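Local coordinates for EvdO1 (Micromonospora carbonacea, PDB 4XBZ), which probably acts as a metal-dependent oxygenase of the phytanoyl-CoA dioxygenase family that carries out an oxidative cyclization in orthosomycin biosynthesis, at residues A[92-97]-A[103-108]; A[110-113]-A[118-121]; A[218-223]-A[245-250]; A[282-287]-A[322-327]. All coordinates share one frame; numbering follows the deposited sequence.

In the fold
The four contacts follow one another along the chain, each closing before the next opens, and spread over a double-stranded beta-helix. Contact 1 is a hairpin at the edge of the large mixed sheet; its strand 105-109 leads straight into helix 111-114 of contact 2, although their centres are about 20 Å apart. Contact 4, centred about 10 Å from contact 2, joins helix 275-293 to the loop after it, and Asp113 OD1 probably accepts a hydrogen bond from Leu324 N at 3.1 Å. Contact 3 sets a loop against the end of strand 244-246 of the smaller sheet, about 37 Å from contact 4 between centres. Residues of contacts 1 and 3 come within about 7 Å of the nickel ion.

Contact 1: residues A[92-97]-A[103-108]; sequences TVWTLE and AAPVRI
Val93 trades backbone bonds with two residues of the opposite strand: its N donates to Arg107 O (2.8 Å) and its O accepts from Val106 N (2.8 Å). Facing both makes this a classic beta bulge in an antiparallel hairpin, and the pairing slips by one residue before Trp94 meets Pro105. Further along, Thr95 N donates to Ala104 O at 2.6 Å, whereas the 2.5 Å between Thr95 OG1 and Ala104 N is doubtfully short.

Trp94 and Pro105 lie side by side. Pro105 CD sits 3.9 Å from the centroid of the six-membered ring of Trp94, 22° off its normal, a CH-pi contact over the face; Ala103 O reaches the ring at its edge.

Among the aliphatic contacts, Val93 CG1 meets Val106 CG2 at 3.6 Å, and Thr95 CG2 touches Val106 CG1. CG2 of Thr92, anti to the backbone N, runs alongside Pro105 CB.

The extended Arg107 leads away to a salt bridge with Glu109, and its side chain comes within about 7 Å of the nickel ion. Strand 92-94 ends the large sheet within this chain; strand 105-109 continues it to strand 139-147, while Pro105 and Ile108 rest on helix 66-86.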
loop_
_atom_site.group_PDB
_atom_site.type_symbol
_atom_site.label_atom_id
_atom_site.label_comp_id
_atom_site.label_asym_id
_atom_site.label_seq_id
_atom_site.Cartn_x
_atom_site.Cartn_y
_atom_site.Cartn_z
ATOM N N THR A 92 -0.596 2.612 31.888
ATOM C CA THR A 92 -1.990 2.209 32.037
ATOM C C THR A 92 -2.915 3.413 32.051
ATOM O O THR A 92 -2.743 4.323 32.854
ATOM C CB THR A 92 -2.204 1.372 33.324
ATOM O OG1 THR A 92 -1.285 0.272 33.333
ATOM C CG2 THR A 92 -3.608 0.815 33.374
ATOM N N VAL A 93 -3.881 3.417 31.136
ATOM C CA VAL A 93 -4.905 4.459 31.082
ATOM C C VAL A 93 -6.052 4.096 32.013
ATOM O O VAL A 93 -6.595 2.999 31.924
ATOM C CB VAL A 93 -5.466 4.659 29.645
ATOM C CG1 VAL A 93 -6.532 5.737 29.633
ATOM C CG2 VAL A 93 -4.346 5.007 28.662
ATOM N N TRP A 94 -6.413 5.023 32.895
ATOM C CA TRP A 94 -7.451 4.805 33.907
ATOM C C TRP A 94 -8.605 5.783 33.718
ATOM O O TRP A 94 -8.387 6.936 33.378
ATOM C CB TRP A 94 -6.872 4.962 35.328
ATOM C CG TRP A 94 -6.076 3.785 35.813
ATOM C CD1 TRP A 94 -4.800 3.467 35.474
ATOM C CD2 TRP A 94 -6.510 2.772 36.730
ATOM N NE1 TRP A 94 -4.408 2.320 36.115
ATOM C CE2 TRP A 94 -5.441 1.872 36.893
ATOM C CE3 TRP A 94 -7.700 2.543 37.432
ATOM C CZ2 TRP A 94 -5.517 0.763 37.724
ATOM C CZ3 TRP A 94 -7.777 1.445 38.253
ATOM C CH2 TRP A 94 -6.691 0.561 38.390
ATOM N N THR A 95 -9.827 5.325 33.962
ATOM C CA THR A 95 -11.016 6.166 33.811
ATOM C C THR A 95 -10.950 7.383 34.727
ATOM O O THR A 95 -11.291 8.495 34.327
ATOM C CB THR A 95 -12.317 5.377 34.108
ATOM O OG1 THR A 95 -12.163 4.638 35.328
ATOM C CG2 THR A 95 -12.610 4.416 32.994
ATOM N N LEU A 96 -10.521 7.147 35.961
ATOM C CA LEU A 96 -10.240 8.204 36.921
ATOM C C LEU A 96 -8.932 7.850 37.598
ATOM O O LEU A 96 -8.415 6.759 37.381
ATOM C CB LEU A 96 -11.348 8.321 37.962
ATOM C CG LEU A 96 -12.779 8.414 37.454
ATOM C CD1 LEU A 96 -13.767 8.145 38.591
ATOM C CD2 LEU A 96 -12.985 9.786 36.857
ATOM N N GLU A 97 -8.406 8.749 38.424
ATOM C CA GLU A 97 -7.251 8.415 39.250
ATOM C C GLU A 97 -7.600 7.162 40.062
ATOM O O GLU A 97 -8.690 7.074 40.620
ATOM C CB GLU A 97 -6.873 9.585 40.164
ATOM C CG GLU A 97 -5.374 9.854 40.244
ATOM C CD GLU A 97 -4.875 10.790 39.154
ATOM O OE1 GLU A 97 -5.670 11.620 38.669
ATOM O OE2 GLU A 97 -3.683 10.701 38.786
ATOM N N ALA A 103 -13.130 4.149 39.588
ATOM C CA ALA A 103 -12.020 4.266 38.643
ATOM C C ALA A 103 -11.638 2.886 38.102
ATOM O O ALA A 103 -11.564 1.922 38.857
ATOM C CB ALA A 103 -10.813 4.934 39.308
ATOM N N ALA A 104 -11.416 2.780 36.797
ATOM C CA ALA A 104 -11.025 1.502 36.213
ATOM C C ALA A 104 -9.949 1.698 35.148
ATOM O O ALA A 104 -9.808 2.790 34.613
ATOM C CB ALA A 104 -12.224 0.811 35.639
ATOM N N PRO A 105 -9.159 0.647 34.864
ATOM C CA PRO A 105 -8.199 0.710 33.755
ATOM C C PRO A 105 -8.877 0.340 32.436
ATOM O O PRO A 105 -9.746 -0.530 32.441
ATOM C CB PRO A 105 -7.148 -0.332 34.139
ATOM C CG PRO A 105 -7.948 -1.372 34.912
ATOM C CD PRO A 105 -9.062 -0.625 35.610
ATOM N N VAL A 106 -8.485 0.979 31.335
ATOM C CA VAL A 106 -9.117 0.723 30.045
ATOM C C VAL A 106 -8.092 0.378 28.961
ATOM O O VAL A 106 -8.462 -0.112 27.884
ATOM C CB VAL A 106 -9.966 1.936 29.574
ATOM C CG1 VAL A 106 -11.236 2.068 30.425
ATOM C CG2 VAL A 106 -9.154 3.212 29.630
ATOM N N ARG A 107 -6.814 0.632 29.247
ATOM C CA ARG A 107 -5.761 0.345 28.282
ATOM C C ARG A 107 -4.418 0.130 28.953
ATOM O O ARG A 107 -4.009 0.895 29.831
ATOM C CB ARG A 107 -5.665 1.479 27.251
ATOM C CG ARG A 107 -4.655 1.278 26.122
ATOM C CD ARG A 107 -4.660 2.500 25.197
ATOM N NE ARG A 107 -3.485 2.575 24.323
ATOM C CZ ARG A 107 -3.526 2.706 22.992
ATOM N NH1 ARG A 107 -4.696 2.758 22.356
ATOM N NH2 ARG A 107 -2.395 2.769 22.285
ATOM N N ILE A 108 -3.730 -0.919 28.522
ATOM C CA ILE A 108 -2.366 -1.197 28.967
ATOM C C ILE A 108 -1.389 -1.050 27.775
ATOM O O ILE A 108 -1.594 -1.651 26.728
ATOM C CB ILE A 108 -2.276 -2.615 29.600
ATOM C CG1 ILE A 108 -3.146 -2.682 30.854
ATOM C CG2 ILE A 108 -0.850 -2.985 29.948
ATOM C CD1 ILE A 108 -3.530 -4.070 31.253
#

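Contact 2: residues A[110-113]-A[118-121]; sequences YVVD and IAML
Two short helices, 111-114 and 116-121, follow strand 105-109 with a tight bend between them, and Val111 and Val112 of the first pack on Ile118 and Ala119 of the second. No hydrogen bond crosses the contact, which is wholly buried and made by methyl groups and carbonyl oxygens.

Ile118 is the centre of it. Its CB is directed at the first helix, and CG2, anti to the backbone N, comes to 3.7 Å from Val111 CG2. Ile118 CD1 reaches round to Val111 CB at 4.0 Å, and the carbonyl oxygen Val111 O also lies close to Ile118 CG2. The two side chains therefore meet at a slant, with both ends of the isoleucine fork applied to one valine.

Val112 closes the other half. Its CG2 lies 3.9 Å from Ile118 CG2, while CG1 turns to Ala119 CB at 4.1 Å. Its chi1 of 147° is well away from a staggered value. Ala119 CB also comes within 3.3 Å of Val112 O, so the alanine methyl sits against the backbone oxygen where Val112 CA and Ala119 CA are 4.4 Å apart.

Tyr110 holds the N-cap position, and Val112 N donates to Asp144 OD1 of strand 139-147. Val112 and Ile118 also touch Phe259 and Ile257 of strand 256-263, respectively, and Ala119 meets Cys288 and Met291 of helix 275-293. Such packing fits the helical layer that covers the large sheet in double-stranded beta-helix oxygenases.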
loop_
_atom_site.group_PDB
_atom_site.type_symbol
_atom_site.label_atom_id
_atom_site.label_comp_id
_atom_site.label_asym_id
_atom_site.label_seq_id
_atom_site.Cartn_x
_atom_site.Cartn_y
_atom_site.Cartn_z
ATOM N N TYR A 110 2.429 -1.297 25.833
ATOM C CA TYR A 110 3.649 -2.100 25.724
ATOM C C TYR A 110 3.387 -3.507 26.242
ATOM O O TYR A 110 4.166 -4.062 27.021
ATOM C CB TYR A 110 4.817 -1.429 26.465
ATOM C CG TYR A 110 4.921 0.039 26.143
ATOM C CD1 TYR A 110 5.226 0.458 24.849
ATOM C CD2 TYR A 110 4.679 1.006 27.112
ATOM C CE1 TYR A 110 5.300 1.809 24.528
ATOM C CE2 TYR A 110 4.752 2.363 26.809
ATOM C CZ TYR A 110 5.061 2.759 25.505
ATOM O OH TYR A 110 5.137 4.096 25.176
ATOM N N VAL A 111 2.274 -4.076 25.783
ATOM C CA VAL A 111 1.866 -5.417 26.177
ATOM C C VAL A 111 2.757 -6.453 25.516
ATOM O O VAL A 111 2.802 -7.599 25.951
ATOM C CB VAL A 111 0.400 -5.694 25.805
ATOM C CG1 VAL A 111 -0.528 -4.709 26.513
ATOM C CG2 VAL A 111 0.225 -5.595 24.306
ATOM N N VAL A 112 3.458 -6.052 24.460
ATOM C CA VAL A 112 4.399 -6.947 23.798
ATOM C C VAL A 112 5.630 -7.176 24.692
ATOM O O VAL A 112 6.197 -8.264 24.735
ATOM C CB VAL A 112 4.820 -6.383 22.413
ATOM C CG1 VAL A 112 6.265 -6.744 22.077
ATOM C CG2 VAL A 112 3.845 -6.843 21.327
ATOM N N ASP A 113 6.026 -6.148 25.422
ATOM C CA ASP A 113 7.109 -6.277 26.392
ATOM C C ASP A 113 6.640 -7.046 27.640
ATOM O O ASP A 113 7.422 -7.745 28.287
ATOM C CB ASP A 113 7.627 -4.891 26.777
ATOM C CG ASP A 113 8.873 -4.940 27.648
ATOM O OD1 ASP A 113 9.789 -5.737 27.353
ATOM O OD2 ASP A 113 8.938 -4.160 28.624
ATOM N N ILE A 118 2.203 -12.434 23.734
ATOM C CA ILE A 118 1.831 -11.293 22.906
ATOM C C ILE A 118 3.008 -10.812 22.013
ATOM O O ILE A 118 2.800 -10.422 20.856
ATOM C CB ILE A 118 1.287 -10.155 23.792
ATOM C CG1 ILE A 118 0.006 -10.632 24.505
ATOM C CG2 ILE A 118 1.006 -8.914 22.972
ATOM C CD1 ILE A 118 -0.683 -9.553 25.329
ATOM N N ALA A 119 4.235 -10.887 22.530
ATOM C CA ALA A 119 5.421 -10.630 21.714
ATOM C C ALA A 119 5.488 -11.582 20.515
ATOM O O ALA A 119 5.737 -11.166 19.385
ATOM C CB ALA A 119 6.683 -10.749 22.555
ATOM N N MET A 120 5.245 -12.863 20.760
ATOM C CA MET A 120 5.209 -13.846 19.686
ATOM C C MET A 120 4.056 -13.570 18.710
ATOM O O MET A 120 4.179 -13.794 17.497
ATOM C CB MET A 120 5.105 -15.263 20.266
ATOM C CG MET A 120 6.327 -15.672 21.124
ATOM S SD MET A 120 6.577 -17.458 21.346
ATOM C CE MET A 120 5.078 -17.920 22.225
ATOM N N LEU A 121 2.938 -13.082 19.243
ATOM C CA LEU A 121 1.819 -12.656 18.405
ATOM C C LEU A 121 2.300 -11.534 17.483
ATOM O O LEU A 121 1.901 -11.453 16.321
ATOM C CB LEU A 121 0.629 -12.191 19.261
ATOM C CG LEU A 121 -0.593 -11.587 18.538
ATOM C CD1 LEU A 121 -1.204 -12.569 17.540
ATOM C CD2 LEU A 121 -1.649 -11.118 19.546
#

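Contact 3: residues A[218-223]-A[245-250]; sequences SEWDTT and GAPAVV
Asp221 OD2, next to the Trp220 whose indole lies against Pro247, accepts two bonds from Thr223. The hydroxyl OG1 of Thr223 donates to it at 2.7 Å, nearly in line with the C-O bond of the carboxylate. Thr223 N donates to the same oxygen at 3.2 Å, from well above the carboxylate plane. The backbone bond makes this an Asx turn, which pins the loop just after the tryptophan.

Across the contact there is no hydrogen bond; the indole does the work. Trp220 extends with CG anti to its own nitrogen, chi1 172°, and this carries the ring over the end of strand 244-246. Pro247 CB then sits 3.5 Å from the centroid of the five-membered ring and 8° off its normal, a CH-pi contact over the face. Pro247 CD comes to 3.8 Å from Trp220 CZ2, so the pyrrolidine ring crosses the indole toward its six-membered half. There the backbone takes over, with Ala246 C over the same ring system at 3.7 Å from Trp220 CZ3.

Around this pair the tryptophan meets two more of its kind: Trp195 edge to face, and Trp159 with nearly parallel planes. Backbone bonds join Gly245 to Trp195 and Ala246 to Leu157 within the smaller sheet. The indole packs at the end of the strand that carries His244, which binds the nickel ion with His160 and Asp162; Gly245 lies about 7 Å from the metal. These ligands form the two-histidine, one-aspartate facial triad typical of double-stranded beta-helix oxygenases.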
loop_
_atom_site.group_PDB
_atom_site.type_symbol
_atom_site.label_atom_id
_atom_site.label_comp_id
_atom_site.label_asym_id
_atom_site.label_seq_id
_atom_site.Cartn_x
_atom_site.Cartn_y
_atom_site.Cartn_z
ATOM N N SER A 218 -24.859 14.673 18.396
ATOM C CA SER A 218 -26.159 14.028 18.261
ATOM C C SER A 218 -26.169 12.671 18.936
ATOM O O SER A 218 -25.116 12.137 19.280
ATOM C CB SER A 218 -26.524 13.868 16.788
ATOM O OG SER A 218 -26.009 14.947 16.031
ATOM N N GLU A 219 -27.363 12.118 19.123
ATOM C CA GLU A 219 -27.532 10.777 19.673
ATOM C C GLU A 219 -26.843 9.735 18.794
ATOM O O GLU A 219 -26.710 9.954 17.589
ATOM C CB GLU A 219 -29.019 10.456 19.797
ATOM C CG GLU A 219 -29.806 11.485 20.594
ATOM C CD GLU A 219 -29.525 11.403 22.084
ATOM O OE1 GLU A 219 -29.026 10.345 22.541
ATOM O OE2 GLU A 219 -29.801 12.400 22.795
ATOM N N TRP A 220 -26.405 8.620 19.388
ATOM C CA TRP A 220 -25.757 7.541 18.630
ATOM C C TRP A 220 -26.560 7.141 17.405
ATOM O O TRP A 220 -27.723 6.758 17.509
ATOM C CB TRP A 220 -25.539 6.307 19.493
ATOM C CG TRP A 220 -25.048 5.126 18.705
ATOM C CD1 TRP A 220 -25.758 4.002 18.379
ATOM C CD2 TRP A 220 -23.748 4.957 18.120
ATOM N NE1 TRP A 220 -24.979 3.142 17.644
ATOM C CE2 TRP A 220 -23.742 3.703 17.466
ATOM C CE3 TRP A 220 -22.582 5.738 18.096
ATOM C CZ2 TRP A 220 -22.617 3.214 16.793
ATOM C CZ3 TRP A 220 -21.460 5.249 17.417
ATOM C CH2 TRP A 220 -21.490 3.999 16.777
ATOM N N ASP A 221 -25.933 7.238 16.239
ATOM C CA ASP A 221 -26.614 6.940 14.988
ATOM C C ASP A 221 -25.645 6.295 13.991
ATOM O O ASP A 221 -24.571 6.832 13.726
ATOM C CB ASP A 221 -27.226 8.217 14.410
ATOM C CG ASP A 221 -28.164 7.943 13.239
ATOM O OD1 ASP A 221 -29.388 7.779 13.467
ATOM O OD2 ASP A 221 -27.671 7.884 12.088
ATOM N N THR A 222 -26.032 5.142 13.453
ATOM C CA THR A 222 -25.159 4.335 12.603
ATOM C C THR A 222 -25.353 4.487 11.092
ATOM O O THR A 222 -24.863 3.653 10.331
ATOM C CB THR A 222 -25.351 2.831 12.887
ATOM O OG1 THR A 222 -26.721 2.486 12.664
ATOM C CG2 THR A 222 -24.964 2.482 14.299
ATOM N N THR A 223 -26.081 5.505 10.642
ATOM C CA THR A 223 -26.442 5.552 9.225
ATOM C C THR A 223 -25.256 6.033 8.384
ATOM O O THR A 223 -24.663 7.079 8.650
ATOM C CB THR A 223 -27.689 6.447 8.969
ATOM O OG1 THR A 223 -27.419 7.795 9.372
ATOM C CG2 THR A 223 -28.899 5.918 9.742
ATOM N N GLY A 245 -16.016 4.900 15.747
ATOM C CA GLY A 245 -16.594 5.143 17.057
ATOM C C GLY A 245 -17.429 3.965 17.526
ATOM O O GLY A 245 -17.574 2.958 16.825
ATOM N N ALA A 246 -17.990 4.085 18.718
ATOM C CA ALA A 246 -18.740 2.974 19.295
ATOM C C ALA A 246 -19.824 3.513 20.206
ATOM O O ALA A 246 -19.663 4.595 20.771
ATOM C CB ALA A 246 -17.802 2.026 20.050
ATOM N N PRO A 247 -20.939 2.774 20.343
ATOM C CA PRO A 247 -22.039 3.220 21.203
ATOM C C PRO A 247 -21.730 2.914 22.658
ATOM O O PRO A 247 -20.895 2.047 22.916
ATOM C CB PRO A 247 -23.219 2.370 20.721
ATOM C CG PRO A 247 -22.559 1.042 20.419
ATOM C CD PRO A 247 -21.169 1.396 19.862
ATOM N N ALA A 248 -22.393 3.590 23.593
ATOM C CA ALA A 248 -22.281 3.196 24.994
ATOM C C ALA A 248 -22.753 1.739 25.133
ATOM O O ALA A 248 -23.715 1.337 24.471
ATOM C CB ALA A 248 -23.082 4.129 25.870
ATOM N N VAL A 249 -22.053 0.938 25.939
ATOM C CA VAL A 249 -22.360 -0.497 26.070
ATOM C C VAL A 249 -22.159 -1.021 27.501
ATOM O O VAL A 249 -21.444 -0.402 28.300
ATOM C CB VAL A 249 -21.487 -1.357 25.125
ATOM C CG1 VAL A 249 -21.870 -1.126 23.657
ATOM C CG2 VAL A 249 -19.994 -1.099 25.371
ATOM N N VAL A 250 -22.770 -2.172 27.798
ATOM C CA VAL A 250 -22.685 -2.832 29.118
ATOM C C VAL A 250 -22.496 -4.351 28.996
ATOM O O VAL A 250 -22.891 -4.950 28.013
ATOM C CB VAL A 250 -23.952 -2.572 29.981
ATOM C CG1 VAL A 250 -24.119 -1.101 30.268
ATOM C CG2 VAL A 250 -25.199 -3.096 29.281
#

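Contact 4: residues A[282-287]-A[322-327]; sequences QQVLRS and DTLRFA
Val284 splits its two methyls between Phe326 and Leu324 where helix 275-293 packs against residues 322-327 of the long loop after it, which form an ST turn at Thr323. In it Thr323 OG1 accepts from Arg325 N at 3.0 Å, with an N-H...O angle of 163°; the turn lies next to the two residues that touch the helix, Leu324 and Phe326.

The tight side is the pair of buried residues. The CB of Val284 is directed at the loop and CG1 is anti to the backbone N (chi1 173°), which leaves CG2 beside that nitrogen and turned to the phenyl ring. Val284 CG2 comes to 3.7 Å from Phe326 CE2, and CD2 of the same ring is only slightly farther off. The two side chains run antiparallel past one another. Phe326 also touches Leu280 and Lys281, so it lies along about one turn of the helix.

Toward solvent the fit is looser. Leu324 and Ser287 are both partly exposed, and the Leu324 methyl CD2 makes only long contacts across to the helix segment. Leu324 is covered in part by Val112 of helix 111-114 and by Cys288, while Arg325 turns the other way to a salt bridge with Asp91. Leu324 CD2 bridges the two sides, 4.2 Å from buried Val284 CG1 and 4.2 Å from Ser287 OG.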
loop_
_atom_site.group_PDB
_atom_site.type_symbol
_atom_site.label_atom_id
_atom_site.label_comp_id
_atom_site.label_asym_id
_atom_site.label_seq_id
_atom_site.Cartn_x
_atom_site.Cartn_y
_atom_site.Cartn_z
ATOM N N GLN A 282 12.693 -2.081 14.616
ATOM C CA GLN A 282 13.101 -3.155 13.718
ATOM C C GLN A 282 13.690 -4.312 14.522
ATOM O O GLN A 282 13.447 -5.483 14.218
ATOM C CB GLN A 282 14.116 -2.650 12.681
ATOM C CG GLN A 282 13.492 -1.817 11.564
ATOM C CD GLN A 282 14.524 -1.207 10.628
ATOM O OE1 GLN A 282 15.579 -0.744 11.059
ATOM N NE2 GLN A 282 14.216 -1.192 9.348
ATOM N N GLN A 283 14.469 -3.969 15.542
ATOM C CA GLN A 283 15.056 -4.962 16.434
ATOM C C GLN A 283 13.959 -5.686 17.222
ATOM O O GLN A 283 14.027 -6.905 17.415
ATOM C CB GLN A 283 16.052 -4.322 17.406
ATOM C CG GLN A 283 17.386 -3.836 16.816
ATOM C CD GLN A 283 18.436 -3.675 17.911
ATOM O OE1 GLN A 283 18.799 -4.647 18.573
ATOM N NE2 GLN A 283 18.888 -2.450 18.136
ATOM N N VAL A 284 12.964 -4.929 17.682
ATOM C CA VAL A 284 11.777 -5.516 18.308
ATOM C C VAL A 284 11.107 -6.524 17.345
ATOM O O VAL A 284 10.837 -7.671 17.723
ATOM C CB VAL A 284 10.750 -4.432 18.714
ATOM C CG1 VAL A 284 9.451 -5.071 19.209
ATOM C CG2 VAL A 284 11.335 -3.502 19.747
ATOM N N LEU A 285 10.879 -6.104 16.099
ATOM C CA LEU A 285 10.225 -6.966 15.110
ATOM C C LEU A 285 11.006 -8.263 14.888
ATOM O O LEU A 285 10.433 -9.366 14.870
ATOM C CB LEU A 285 10.057 -6.235 13.776
ATOM C CG LEU A 285 9.225 -6.983 12.728
ATOM C CD1 LEU A 285 7.829 -7.193 13.251
ATOM C CD2 LEU A 285 9.170 -6.250 11.382
ATOM N N ARG A 286 12.315 -8.125 14.711
ATOM C CA ARG A 286 13.157 -9.283 14.434
ATOM C C ARG A 286 13.248 -10.172 15.670
ATOM O O ARG A 286 13.312 -11.395 15.561
ATOM C CB ARG A 286 14.554 -8.844 13.971
ATOM C CG ARG A 286 14.532 -8.001 12.707
ATOM C CD ARG A 286 15.912 -7.543 12.305
ATOM N NE ARG A 286 16.548 -8.525 11.445
ATOM C CZ ARG A 286 17.642 -9.196 11.771
ATOM N NH1 ARG A 286 18.229 -8.975 12.941
ATOM N NH2 ARG A 286 18.151 -10.081 10.924
ATOM N N SER A 287 13.231 -9.554 16.845
ATOM C CA SER A 287 13.256 -10.316 18.071
ATOM C C SER A 287 11.975 -11.128 18.221
ATOM O O SER A 287 12.028 -12.294 18.604
ATOM C CB SER A 287 13.451 -9.402 19.270
ATOM O OG SER A 287 13.448 -10.172 20.455
ATOM N N ASP A 322 17.692 -4.754 25.066
ATOM C CA ASP A 322 17.463 -5.604 26.229
ATOM C C ASP A 322 15.999 -5.537 26.656
ATOM O O ASP A 322 15.649 -5.971 27.749
ATOM C CB ASP A 322 18.376 -5.201 27.401
ATOM C CG ASP A 322 18.252 -3.720 27.779
ATOM O OD1 ASP A 322 17.265 -3.061 27.401
ATOM O OD2 ASP A 322 19.152 -3.204 28.478
ATOM N N THR A 323 15.157 -4.974 25.792
ATOM C CA THR A 323 13.745 -4.778 26.103
ATOM C C THR A 323 12.902 -4.627 24.841
ATOM O O THR A 323 13.422 -4.346 23.762
ATOM C CB THR A 323 13.532 -3.539 26.980
ATOM O OG1 THR A 323 12.131 -3.369 27.222
ATOM C CG2 THR A 323 14.086 -2.295 26.298
ATOM N N LEU A 324 11.595 -4.825 24.978
ATOM C CA LEU A 324 10.691 -4.634 23.855
ATOM C C LEU A 324 9.895 -3.351 24.027
ATOM O O LEU A 324 9.007 -3.053 23.246
ATOM C CB LEU A 324 9.753 -5.831 23.710
ATOM C CG LEU A 324 10.443 -7.169 23.417
ATOM C CD1 LEU A 324 9.435 -8.233 23.065
ATOM C CD2 LEU A 324 11.446 -7.023 22.289
ATOM N N ARG A 325 10.215 -2.581 25.055
ATOM C CA ARG A 325 9.434 -1.388 25.342
ATOM C C ARG A 325 10.231 -0.119 25.127
ATOM O O ARG A 325 11.260 0.103 25.761
ATOM C CB ARG A 325 8.901 -1.434 26.765
ATOM C CG ARG A 325 8.372 -0.109 27.286
ATOM C CD ARG A 325 8.202 -0.173 28.811
ATOM N NE ARG A 325 7.470 0.971 29.345
ATOM C CZ ARG A 325 8.035 2.139 29.630
ATOM N NH1 ARG A 325 9.335 2.313 29.416
ATOM N NH2 ARG A 325 7.304 3.132 30.119
ATOM N N PHE A 326 9.726 0.715 24.224
ATOM C CA PHE A 326 10.363 1.972 23.878
ATOM C C PHE A 326 9.368 3.088 23.937
ATOM O O PHE A 326 8.596 3.294 23.003
ATOM C CB PHE A 326 10.981 1.871 22.500
ATOM C CG PHE A 326 12.115 0.929 22.463
ATOM C CD1 PHE A 326 13.403 1.369 22.771
ATOM C CD2 PHE A 326 11.898 -0.410 22.196
ATOM C CE1 PHE A 326 14.460 0.492 22.766
ATOM C CE2 PHE A 326 12.949 -1.297 22.203
ATOM C CZ PHE A 326 14.240 -0.846 22.483
ATOM N N ALA A 327 9.398 3.808 25.043
ATOM C CA ALA A 327 8.358 4.765 25.355
ATOM C C ALA A 327 8.395 5.912 24.376
ATOM O O ALA A 327 9.411 6.585 24.235
ATOM C CB ALA A 327 8.498 5.272 26.783
#